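Local coordinates for ribosomal protein S2-related protein (Deinococcus radiodurans, PDB 2JH3) that binds a [4Fe-4S] cluster and, with two CbiX-like chelatase domains, may act as a sirohydrochlorin ferrochelatase, at residues Arg31-Gly34 with His38-Tyr41; Leu90-Pro95 with Val101-Gly106; Pro120-Ala125 with Gly245-His250; Glu328-Leu333 with Arg353-Val358; Glu378-Ala381 with Arg385-His388. All blocks are in the same frame, centred on the assembly; numbering follows the deposited sequence.

Interaction 1 of 5, residues Arg31-Gly34 with His38-Tyr41; sequences RGRG and HLPY
His38 turns back on the last turns of the helix it has just left, its amide N giving a hydrogen bond to Arg33 O at 2.8 Å. The bond is short but bent, 133° at the hydrogen, and the donor stands 28° out of the carbonyl plane. The imidazole takes little part: of this side chain it is CB that comes near Arg33 O. His38 O in turn lies against the side chain of Arg33, 3.6 Å from Arg33 CB and 3.8 Å from Arg33 CD. The arginine chain runs extended past this carbonyl, and its guanidinium goes on to a salt bridge with Glu255. Next comes Leu39, whose CB rests 3.4 Å from the bare CA of Gly34. With CG anti to the backbone N (chi1 -161°), the branch of Leu39 is carried along the helix end. Beyond it, Pro40 and Tyr41 lead the chain off towards the next strand. The contact thus illustrates how a loop can be folded under the C-terminal end of a helix in an alpha/beta domain, here between helix 18-35 and strand 43-48 of a CbiX chelatase-like unit. Helix 253-262 packs against the same corner, its Leu258 meeting both Arg33 and Leu39, while Ala261 touches Tyr41.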
# COMPACT_ATOMS: atom_id res chain seq x y z
N ARG A 31 -32.36 -3.67 11.16
CA ARG A 31 -32.07 -2.65 12.20
C ARG A 31 -33.08 -1.51 12.19
O ARG A 31 -33.39 -0.97 13.24
CB ARG A 31 -30.68 -2.01 12.07
CG ARG A 31 -29.56 -2.92 12.29
CD ARG A 31 -28.24 -2.19 12.10
NE ARG A 31 -27.21 -3.20 11.98
CZ ARG A 31 -26.40 -3.36 10.93
NH1 ARG A 31 -26.46 -2.50 9.90
NH2 ARG A 31 -25.57 -4.37 10.89
N GLY A 32 -33.49 -1.08 11.00
CA GLY A 32 -34.53 -0.07 10.84
C GLY A 32 -35.81 -0.43 11.57
O GLY A 32 -36.40 0.40 12.25
N ARG A 33 -36.25 -1.69 11.42
CA ARG A 33 -37.45 -2.24 12.09
C ARG A 33 -37.30 -2.30 13.63
O ARG A 33 -38.29 -2.12 14.36
CB ARG A 33 -37.67 -3.69 11.67
CG ARG A 33 -38.34 -4.02 10.38
CD ARG A 33 -38.32 -5.54 10.32
NE ARG A 33 -39.10 -6.19 9.29
CZ ARG A 33 -38.84 -6.09 7.99
NH1 ARG A 33 -37.85 -5.31 7.54
NH2 ARG A 33 -39.59 -6.75 7.11
N GLY A 34 -36.09 -2.66 14.09
CA GLY A 34 -35.79 -2.75 15.52
C GLY A 34 -35.93 -1.41 16.24
O GLY A 34 -36.13 -1.38 17.45
N HIS A 38 -40.33 -3.08 16.01
CA HIS A 38 -40.82 -4.29 15.41
C HIS A 38 -39.67 -5.25 15.11
O HIS A 38 -39.51 -5.69 13.96
CB HIS A 38 -41.58 -3.95 14.12
CG HIS A 38 -42.56 -2.81 14.28
ND1 HIS A 38 -43.74 -2.92 15.00
CD2 HIS A 38 -42.54 -1.54 13.79
CE1 HIS A 38 -44.39 -1.76 14.96
NE2 HIS A 38 -43.68 -0.91 14.23
N LEU A 39 -38.86 -5.57 16.13
CA LEU A 39 -37.82 -6.62 16.00
C LEU A 39 -37.66 -7.42 17.29
O LEU A 39 -37.46 -6.84 18.33
CB LEU A 39 -36.45 -6.04 15.59
CG LEU A 39 -35.43 -7.05 14.98
CD1 LEU A 39 -35.82 -7.37 13.55
CD2 LEU A 39 -34.01 -6.53 15.00
N PRO A 40 -37.68 -8.76 17.21
CA PRO A 40 -37.36 -9.61 18.35
C PRO A 40 -35.86 -9.76 18.71
O PRO A 40 -35.48 -10.75 19.39
CB PRO A 40 -37.90 -10.98 17.94
CG PRO A 40 -38.05 -10.94 16.50
CD PRO A 40 -37.98 -9.55 16.01
N TYR A 41 -35.04 -8.78 18.32
CA TYR A 41 -33.58 -8.81 18.56
C TYR A 41 -33.17 -7.43 18.94
O TYR A 41 -33.72 -6.46 18.42
CB TYR A 41 -32.85 -9.26 17.27
CG TYR A 41 -33.15 -10.70 17.01
CD1 TYR A 41 -34.16 -11.09 16.12
CD2 TYR A 41 -32.50 -11.67 17.73
CE1 TYR A 41 -34.46 -12.44 15.97
CE2 TYR A 41 -32.76 -12.99 17.55
CZ TYR A 41 -33.77 -13.37 16.73
OH TYR A 41 -33.96 -14.73 16.64

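Interaction 2 of 5, residues Leu90-Pro95 with Val101-Gly106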
# COMPACT_ATOMS: atom_id res chain seq x y z
N LEU A 90 -17.89 -23.95 16.11
CA LEU A 90 -19.14 -24.52 16.65
C LEU A 90 -19.07 -26.00 16.98
O LEU A 90 -19.96 -26.49 17.70
CB LEU A 90 -20.32 -24.28 15.67
CG LEU A 90 -20.63 -22.83 15.49
CD1 LEU A 90 -21.82 -22.69 14.58
CD2 LEU A 90 -20.87 -22.16 16.86
N GLY A 91 -18.05 -26.70 16.49
CA GLY A 91 -17.88 -28.14 16.77
C GLY A 91 -19.01 -28.94 16.16
O GLY A 91 -19.70 -29.66 16.84
N HIS A 92 -19.20 -28.76 14.85
CA HIS A 92 -20.31 -29.36 14.10
C HIS A 92 -19.93 -29.52 12.66
O HIS A 92 -19.33 -28.63 12.05
CB HIS A 92 -21.59 -28.50 14.22
CG HIS A 92 -22.78 -29.14 13.57
ND1 HIS A 92 -23.59 -30.05 14.24
CD2 HIS A 92 -23.26 -29.07 12.30
CE1 HIS A 92 -24.53 -30.48 13.42
NE2 HIS A 92 -24.35 -29.91 12.24
N GLN A 93 -20.27 -30.66 12.09
CA GLN A 93 -20.21 -30.78 10.66
C GLN A 93 -21.43 -31.51 10.13
O GLN A 93 -22.13 -32.18 10.87
CB GLN A 93 -18.91 -31.44 10.23
CG GLN A 93 -18.80 -32.82 10.72
CD GLN A 93 -17.37 -33.32 10.66
OE1 GLN A 93 -16.50 -32.71 9.99
NE2 GLN A 93 -17.10 -34.43 11.37
N GLY A 94 -21.68 -31.38 8.85
CA GLY A 94 -22.89 -31.99 8.23
C GLY A 94 -24.21 -31.29 8.49
O GLY A 94 -24.26 -30.16 9.00
N PRO A 95 -25.30 -31.93 8.05
CA PRO A 95 -26.65 -31.40 8.09
C PRO A 95 -27.00 -30.69 9.34
O PRO A 95 -26.81 -31.22 10.42
CB PRO A 95 -27.49 -32.68 7.94
CG PRO A 95 -26.72 -33.39 6.85
CD PRO A 95 -25.29 -33.27 7.40
N VAL A 101 -28.33 -25.70 15.40
CA VAL A 101 -27.32 -26.30 16.27
C VAL A 101 -27.06 -25.30 17.41
O VAL A 101 -26.78 -24.12 17.17
CB VAL A 101 -26.03 -26.46 15.49
CG1 VAL A 101 -24.89 -26.92 16.41
CG2 VAL A 101 -26.21 -27.48 14.41
N VAL A 102 -27.19 -25.79 18.63
CA VAL A 102 -27.06 -24.97 19.81
C VAL A 102 -25.75 -25.33 20.53
O VAL A 102 -25.43 -26.52 20.68
CB VAL A 102 -28.29 -25.16 20.75
CG1 VAL A 102 -28.03 -24.51 22.10
CG2 VAL A 102 -29.52 -24.57 20.13
N ARG A 103 -24.96 -24.31 20.92
CA ARG A 103 -23.70 -24.49 21.61
C ARG A 103 -23.54 -23.41 22.70
O ARG A 103 -24.06 -22.30 22.60
CB ARG A 103 -22.47 -24.39 20.68
CG ARG A 103 -22.36 -25.43 19.56
CD ARG A 103 -21.89 -26.79 20.06
NE ARG A 103 -21.83 -27.82 19.01
CZ ARG A 103 -22.81 -28.67 18.71
NH1 ARG A 103 -23.96 -28.64 19.38
NH2 ARG A 103 -22.63 -29.56 17.77
N VAL A 104 -22.80 -23.75 23.75
CA VAL A 104 -22.35 -22.72 24.67
C VAL A 104 -20.90 -22.48 24.28
O VAL A 104 -20.06 -23.38 24.39
CB VAL A 104 -22.49 -23.09 26.13
CG1 VAL A 104 -21.96 -21.93 26.98
CG2 VAL A 104 -23.96 -23.39 26.47
N LEU A 105 -20.62 -21.29 23.78
CA LEU A 105 -19.25 -20.92 23.53
C LEU A 105 -18.95 -19.49 23.96
O LEU A 105 -19.79 -18.61 23.88
CB LEU A 105 -18.82 -21.29 22.10
CG LEU A 105 -18.98 -20.50 20.83
CD1 LEU A 105 -17.73 -20.74 19.97
CD2 LEU A 105 -20.22 -20.99 20.09
N GLY A 106 -17.75 -19.32 24.53
CA GLY A 106 -17.50 -18.21 25.46
C GLY A 106 -18.56 -18.26 26.57
O GLY A 106 -18.96 -19.35 27.04
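Arg103 reaches from strand 101-105, the antiparallel edge strand of the mixed sheet in the first CbiX-like domain, to the loop that follows helix 78-88. Its NH2 gives a fairly straight hydrogen bond (163°) to Gly91 O at 3.1 Å; this oxygen lies in the guanidinium plane, although the nitrogen stands above the plane of the carbonyl. Arg103 NE adds a weak, bent bond to Leu90 O at 2.6 Å. A bend at chi2 (-77°) folds the arginine chain back, so that NH1 also reaches Val102 O in its own strand. A methionine in place of Arg103 would probably leave the carbonyls of Leu90 and Gly91 without these donors and the loop freer to shift. On either side of the arginine, apolar contacts continue the seam. Leu90 CD2 meets Leu105 CD2 in a tight 3.5 Å contact, with the two side chains crossing at about a right angle; Tyr112 and Val110 of strand 108-112 back this pair. His92 NE2 makes two weak hydrogen bonds within its loop, to Gly94 O and Pro95 O, consistent with the ring's placement. The ring receives a CH-pi contact from Val101 CG2, which sits 3.6 Å from the centroid of the His92 ring, only 10° off its normal.

Interaction 3 of 5, residues Pro120-Ala125 with Gly245-His250; sequences PGMADA and GPVGEH
Ala125 and Val247 bring the two backbones closest, with 6.9 Å between their CA atoms, where the N-terminal part of helix 122-133 faces the 3-10 segment 247-249. No hydrogen bond crosses, and Val247 has the largest share of the contact. Met122 CE lies 3.9 Å from both Val247 CG1 and Val247 CG2, and CG2 also reaches Ala125 O (3.8 Å) and Ala125 CB (4.1 Å). Met122 arrives at this point by bending at both chi2 (-49°) and chi3 (-60°), which curls its methyl end round towards the valine, and the two side chains meet obliquely. Met122 also touches Leu116 and, on helix 155-167, His160. His250 borders the patch near Ala125 O without bonding to it. Both of its ring nitrogens are engaged outside the contact: NE2 with Asp132, farther along helix 122-133, and ND1 with the backbone N of Ala252, in the turn that leads into helix 253-262. This histidine therefore ties the loop to one helix while capping the approach to another. Apolar side chains thus pack the helix leading into the parallel sheet against the loop after that sheet's edge strand 241-243, an arrangement consistent with the chelatase-type alpha/beta fold of a protein carrying two CbiX family regions.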
# COMPACT_ATOMS: atom_id res chain seq x y z
N PRO A 120 -38.38 -22.50 3.45
CA PRO A 120 -39.51 -22.49 2.48
C PRO A 120 -40.04 -21.14 2.10
O PRO A 120 -40.59 -20.99 0.98
CB PRO A 120 -40.56 -23.40 3.11
CG PRO A 120 -40.18 -23.53 4.60
CD PRO A 120 -38.66 -23.37 4.62
N GLY A 121 -39.86 -20.13 2.96
CA GLY A 121 -40.13 -18.76 2.63
C GLY A 121 -39.45 -18.23 1.38
O GLY A 121 -39.85 -17.20 0.84
N MET A 122 -38.39 -18.89 0.94
CA MET A 122 -37.66 -18.41 -0.23
C MET A 122 -38.52 -18.51 -1.50
O MET A 122 -38.32 -17.75 -2.41
CB MET A 122 -36.31 -19.16 -0.39
CG MET A 122 -35.11 -18.57 0.48
SD MET A 122 -34.89 -16.76 0.33
CE MET A 122 -34.60 -16.69 -1.46
N ALA A 123 -39.42 -19.47 -1.59
CA ALA A 123 -40.43 -19.53 -2.71
C ALA A 123 -41.26 -18.25 -2.88
O ALA A 123 -41.49 -17.77 -4.02
CB ALA A 123 -41.32 -20.72 -2.49
N ASP A 124 -41.70 -17.68 -1.75
CA ASP A 124 -42.38 -16.37 -1.74
C ASP A 124 -41.54 -15.23 -2.21
O ASP A 124 -42.03 -14.30 -2.90
CB ASP A 124 -42.79 -16.01 -0.30
CG ASP A 124 -43.68 -17.03 0.33
OD1 ASP A 124 -44.78 -17.26 -0.21
OD2 ASP A 124 -43.29 -17.65 1.35
N ALA A 125 -40.27 -15.23 -1.77
CA ALA A 125 -39.32 -14.20 -2.20
C ALA A 125 -39.04 -14.31 -3.72
O ALA A 125 -38.96 -13.33 -4.40
CB ALA A 125 -38.01 -14.28 -1.36
N GLY A 245 -33.26 -9.26 -11.33
CA GLY A 245 -32.05 -9.27 -10.54
C GLY A 245 -32.13 -10.43 -9.58
O GLY A 245 -33.17 -11.06 -9.46
N PRO A 246 -31.02 -10.70 -8.89
CA PRO A 246 -30.83 -11.78 -7.94
C PRO A 246 -31.79 -11.65 -6.83
O PRO A 246 -32.03 -10.53 -6.37
CB PRO A 246 -29.42 -11.55 -7.44
CG PRO A 246 -28.77 -10.87 -8.44
CD PRO A 246 -29.79 -9.92 -9.04
N VAL A 247 -32.35 -12.77 -6.40
CA VAL A 247 -33.41 -12.76 -5.44
C VAL A 247 -32.90 -12.21 -4.10
O VAL A 247 -33.65 -11.57 -3.35
CB VAL A 247 -34.03 -14.15 -5.23
CG1 VAL A 247 -33.04 -15.16 -4.63
CG2 VAL A 247 -35.23 -14.06 -4.33
N GLY A 248 -31.61 -12.43 -3.86
CA GLY A 248 -30.95 -12.01 -2.62
C GLY A 248 -31.07 -10.52 -2.40
O GLY A 248 -30.89 -10.07 -1.29
N GLU A 249 -31.38 -9.76 -3.44
CA GLU A 249 -31.44 -8.33 -3.29
C GLU A 249 -32.90 -7.84 -3.07
O GLU A 249 -33.14 -6.65 -2.89
CB GLU A 249 -30.80 -7.64 -4.51
CG GLU A 249 -29.51 -8.32 -5.13
CD GLU A 249 -28.19 -8.05 -4.38
OE1 GLU A 249 -28.22 -8.00 -3.13
OE2 GLU A 249 -27.12 -7.90 -5.05
N HIS A 250 -33.86 -8.75 -3.01
CA HIS A 250 -35.24 -8.38 -2.85
C HIS A 250 -35.63 -8.12 -1.35
O HIS A 250 -35.29 -8.88 -0.48
CB HIS A 250 -36.11 -9.49 -3.46
CG HIS A 250 -37.51 -9.05 -3.75
ND1 HIS A 250 -38.57 -9.26 -2.88
CD2 HIS A 250 -38.04 -8.41 -4.82
CE1 HIS A 250 -39.67 -8.74 -3.38
NE2 HIS A 250 -39.38 -8.21 -4.56

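Interaction 4 of 5, residues Glu328-Leu333 with Arg353-Val358; sequences EGLRDL and RGWRAV
Trp355 presents the six-membered part of its indole to the helix, and Leu330 CD1 meets it obliquely. The methyl is nearest the far rim, 3.3 Å from Trp355 CZ3, with Trp355 CE3 and Trp355 CH2 each 3.8 Å from it. In the five-membered part of the indole, NE1 hydrogen-bonds to Pro352 O, a bond that helps hold the ring's orientation. The guanidinium of Arg331 lies apart from this apolar seam: Glu328 CA sits over one of its faces, offset toward the rim, while the carboxylate of Asp332 meets its edge. There Arg331 NH1 makes a salt bridge to Asp332 OD1 at 2.7 Å, approaching the oxygen on its syn side but tilted out of the carboxylate plane, though the oxygen lies in the plane of the guanidinium.

Leu330 has a second methyl to spend. A chi1 of 175° swings the fork away from the backbone N and towards the strand, and CD2 lies 4.0 Å from Ala357 CB. One turn on, Leu333 CD2 touches Trp355 CB at 3.8 Å, the two side chains sliding past each other in opposite directions. These contacts belong to the beta-alpha-beta unit of strand 322-324, helix 327-333 and strand 355-359 in the DR2241 stabilising domain. Helix and strand axes run nearly antiparallel, at 162°, and approach to 9.0 Å. Val324 of the neighbouring parallel strand touches both Leu333 and Ala357. Near the start of the strand, Arg353 NH1 hydrogen-bonds to Leu426 O of the second subunit.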
# COMPACT_ATOMS: atom_id res chain seq x y z
N GLU A 328 -23.97 2.91 8.77
CA GLU A 328 -23.93 2.24 7.48
C GLU A 328 -23.36 3.14 6.38
O GLU A 328 -22.67 2.64 5.44
CB GLU A 328 -25.35 1.76 7.08
CG GLU A 328 -25.98 0.65 7.95
CD GLU A 328 -26.69 1.13 9.26
OE1 GLU A 328 -26.64 2.34 9.57
OE2 GLU A 328 -27.34 0.30 9.95
N GLY A 329 -23.66 4.41 6.42
CA GLY A 329 -23.03 5.38 5.53
C GLY A 329 -21.52 5.48 5.68
O GLY A 329 -20.77 5.61 4.69
N LEU A 330 -21.09 5.56 6.93
CA LEU A 330 -19.66 5.54 7.26
C LEU A 330 -18.98 4.29 6.73
O LEU A 330 -17.89 4.39 6.15
CB LEU A 330 -19.50 5.59 8.76
CG LEU A 330 -18.11 5.45 9.40
CD1 LEU A 330 -17.17 6.43 8.77
CD2 LEU A 330 -18.17 5.68 10.86
N ARG A 331 -19.59 3.13 6.95
CA ARG A 331 -19.14 1.83 6.43
C ARG A 331 -18.98 1.79 4.88
O ARG A 331 -17.89 1.48 4.32
CB ARG A 331 -20.05 0.70 6.98
CG ARG A 331 -19.71 -0.70 6.42
CD ARG A 331 -20.68 -1.11 5.28
NE ARG A 331 -21.92 -1.65 5.92
CZ ARG A 331 -23.16 -1.29 5.66
NH1 ARG A 331 -23.49 -0.46 4.71
NH2 ARG A 331 -24.12 -1.84 6.35
N ASP A 332 -20.00 2.28 4.19
CA ASP A 332 -19.94 2.41 2.73
C ASP A 332 -18.80 3.35 2.29
O ASP A 332 -18.09 3.08 1.35
CB ASP A 332 -21.23 3.05 2.19
CG ASP A 332 -22.48 2.19 2.36
OD1 ASP A 332 -22.40 1.05 2.81
OD2 ASP A 332 -23.56 2.69 1.99
N LEU A 333 -18.62 4.49 2.94
CA LEU A 333 -17.62 5.42 2.50
C LEU A 333 -16.16 4.96 2.76
O LEU A 333 -15.21 5.43 2.08
CB LEU A 333 -17.82 6.80 3.12
CG LEU A 333 -18.24 7.99 2.24
CD1 LEU A 333 -19.22 7.64 1.08
CD2 LEU A 333 -18.80 9.13 3.16
N ARG A 353 -9.48 9.40 2.51
CA ARG A 353 -9.73 10.73 2.95
C ARG A 353 -11.05 11.24 2.37
O ARG A 353 -11.68 10.61 1.55
CB ARG A 353 -8.57 11.66 2.59
CG ARG A 353 -7.33 11.41 3.38
CD ARG A 353 -6.13 12.17 2.79
NE ARG A 353 -5.60 11.50 1.62
CZ ARG A 353 -4.52 11.85 0.91
NH1 ARG A 353 -3.85 12.94 1.20
NH2 ARG A 353 -4.11 11.04 -0.08
N GLY A 354 -11.50 12.34 2.93
CA GLY A 354 -12.57 13.13 2.32
C GLY A 354 -13.98 13.09 2.90
O GLY A 354 -14.89 13.75 2.40
N TRP A 355 -14.09 12.45 4.04
CA TRP A 355 -15.36 12.17 4.68
C TRP A 355 -15.41 12.65 6.12
O TRP A 355 -14.36 12.87 6.75
CB TRP A 355 -15.66 10.69 4.57
CG TRP A 355 -14.62 9.85 5.30
CD1 TRP A 355 -13.51 9.34 4.76
CD2 TRP A 355 -14.60 9.45 6.68
NE1 TRP A 355 -12.80 8.68 5.67
CE2 TRP A 355 -13.42 8.76 6.89
CE3 TRP A 355 -15.47 9.64 7.77
CZ2 TRP A 355 -13.07 8.20 8.13
CZ3 TRP A 355 -15.14 9.08 8.99
CH2 TRP A 355 -13.94 8.41 9.17
N ARG A 356 -16.61 12.85 6.67
CA ARG A 356 -16.78 13.04 8.14
C ARG A 356 -18.09 12.39 8.62
O ARG A 356 -19.11 12.50 7.96
CB ARG A 356 -16.74 14.51 8.56
CG ARG A 356 -17.95 15.33 8.34
CD ARG A 356 -17.75 16.80 8.46
NE ARG A 356 -18.09 17.31 9.79
CZ ARG A 356 -19.31 17.67 10.19
NH1 ARG A 356 -19.49 18.14 11.41
NH2 ARG A 356 -20.34 17.61 9.36
N ALA A 357 -18.05 11.67 9.72
CA ALA A 357 -19.25 11.06 10.21
C ALA A 357 -19.68 11.78 11.44
O ALA A 357 -18.87 11.97 12.35
CB ALA A 357 -19.06 9.58 10.53
N VAL A 358 -20.97 12.13 11.52
CA VAL A 358 -21.51 12.70 12.77
C VAL A 358 -22.51 11.74 13.34
O VAL A 358 -23.53 11.47 12.72
CB VAL A 358 -22.08 14.09 12.53
CG1 VAL A 358 -22.80 14.63 13.79
CG2 VAL A 358 -21.00 15.05 12.16

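Interaction 5 of 5, residues Glu378-Ala381 with Arg385-His388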
# COMPACT_ATOMS: atom_id res chain seq x y z
N GLU A 378 -10.64 -6.39 21.01
CA GLU A 378 -9.28 -6.98 21.03
C GLU A 378 -8.28 -6.15 21.71
O GLU A 378 -7.47 -6.65 22.48
CB GLU A 378 -8.81 -7.27 19.61
CG GLU A 378 -9.54 -8.40 19.08
CD GLU A 378 -9.21 -8.71 17.62
OE1 GLU A 378 -8.59 -7.87 16.92
OE2 GLU A 378 -9.64 -9.81 17.14
N SER A 379 -8.31 -4.85 21.43
CA SER A 379 -7.43 -3.92 22.08
C SER A 379 -7.65 -3.89 23.61
O SER A 379 -6.68 -3.90 24.41
CB SER A 379 -7.55 -2.52 21.46
OG SER A 379 -7.06 -2.54 20.08
N TYR A 380 -8.94 -3.89 24.01
CA TYR A 380 -9.35 -3.90 25.42
C TYR A 380 -8.82 -5.14 26.09
O TYR A 380 -8.23 -5.08 27.19
CB TYR A 380 -10.86 -3.85 25.56
CG TYR A 380 -11.29 -3.80 27.00
CD1 TYR A 380 -11.26 -2.63 27.68
CD2 TYR A 380 -11.72 -4.98 27.69
CE1 TYR A 380 -11.62 -2.56 29.04
CE2 TYR A 380 -12.10 -4.93 29.03
CZ TYR A 380 -12.01 -3.72 29.71
OH TYR A 380 -12.39 -3.61 31.06
N ALA A 381 -9.07 -6.26 25.47
CA ALA A 381 -8.62 -7.55 25.99
C ALA A 381 -7.10 -7.67 26.12
O ALA A 381 -6.58 -8.20 27.09
CB ALA A 381 -9.13 -8.60 25.11
N ARG A 385 -4.46 -8.04 29.46
CA ARG A 385 -3.59 -9.22 29.42
C ARG A 385 -4.35 -10.53 29.18
O ARG A 385 -4.02 -11.56 29.71
CB ARG A 385 -2.67 -9.26 30.71
CG ARG A 385 -1.72 -8.05 30.84
CD ARG A 385 -1.46 -7.65 32.31
NE ARG A 385 -0.86 -8.72 33.15
CZ ARG A 385 0.09 -8.58 34.10
NH1 ARG A 385 0.66 -7.41 34.40
NH2 ARG A 385 0.50 -9.65 34.77
N ARG A 386 -5.38 -10.51 28.37
CA ARG A 386 -6.09 -11.77 28.15
C ARG A 386 -6.59 -11.96 26.73
O ARG A 386 -7.61 -12.59 26.51
CB ARG A 386 -7.26 -11.86 29.14
CG ARG A 386 -8.41 -10.91 28.89
CD ARG A 386 -9.08 -10.55 30.18
NE ARG A 386 -10.31 -9.81 29.95
CZ ARG A 386 -10.89 -9.03 30.88
NH1 ARG A 386 -10.35 -8.85 32.12
NH2 ARG A 386 -12.02 -8.39 30.56
N LEU A 387 -5.87 -11.46 25.75
CA LEU A 387 -6.29 -11.70 24.39
C LEU A 387 -5.74 -13.04 23.96
O LEU A 387 -4.54 -13.16 23.95
CB LEU A 387 -5.75 -10.59 23.45
CG LEU A 387 -6.09 -10.80 21.96
CD1 LEU A 387 -7.57 -10.81 21.74
CD2 LEU A 387 -5.50 -9.77 21.09
N HIS A 388 -6.57 -14.01 23.57
CA HIS A 388 -6.00 -15.30 23.13
C HIS A 388 -5.79 -15.31 21.65
O HIS A 388 -6.59 -14.74 20.90
CB HIS A 388 -6.82 -16.51 23.60
CG HIS A 388 -6.77 -16.70 25.09
ND1 HIS A 388 -5.57 -16.67 25.79
CD2 HIS A 388 -7.75 -16.76 26.03
CE1 HIS A 388 -5.83 -16.74 27.09
NE2 HIS A 388 -7.14 -16.81 27.26
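Ala381 and Arg386 close a Schellman motif at the end of helix 375-383, with Arg385, at positive phi, as its C-prime residue. After this reversal the chain runs back beneath the helix, and the side chains meet in two groups. In the first, Leu387 faces Ala381 with CB against CB at 4.3 Å. Its first torsion is trans (chi1 177°), which sends the branch back along the helix to Glu378, whose side chain it crosses obliquely: Leu387 CD1 lies 4.1 Å from Glu378 CG and Leu387 CD2 3.9 Å from Glu378 O. The carboxylate of Glu378 points elsewhere, into a salt bridge with Arg60, and its side chain lies about 8 Å from the iron-sulfur cluster. Pro449, next to the cluster ligand Cys450, touches both Glu378 and Leu387. In the second group, Arg386 crosses Tyr380 obliquely, its extended chain bringing NH2 to the edge of the phenol ring, 3.8 Å from Tyr380 CE2, with ring and guanidinium planes 75° apart. This is an edge approach, not a stack; the hydroxyl of Tyr380 bonds to Glu279. Between the two groups runs the bond that ends the helix, Arg386 N to Ala381 O, 2.9 Å long and nearly straight at 168°.

From the N terminus, the five contacts follow one another in series; none nests in or crosses another. Interaction 1 closes the short loop between helix 18-35 and strand 43-48, and interaction 2 the loop that enters edge strand 101-105, both within the first CbiX-like unit. Interaction 3 brings together segments about 120 residues apart, packing helix 122-133 on the loop between strand 241-243 and helix 253-262. Interaction 4 closes the long connection between helix and strand in the stabilising domain, and interaction 5 the turn leading from there towards the cluster-binding domain. Interactions 1 and 4 touch directly: Arg31 NH1 forms a 2.9 Å salt bridge with Glu328 OE2, linking chelatase-like and stabilising domains.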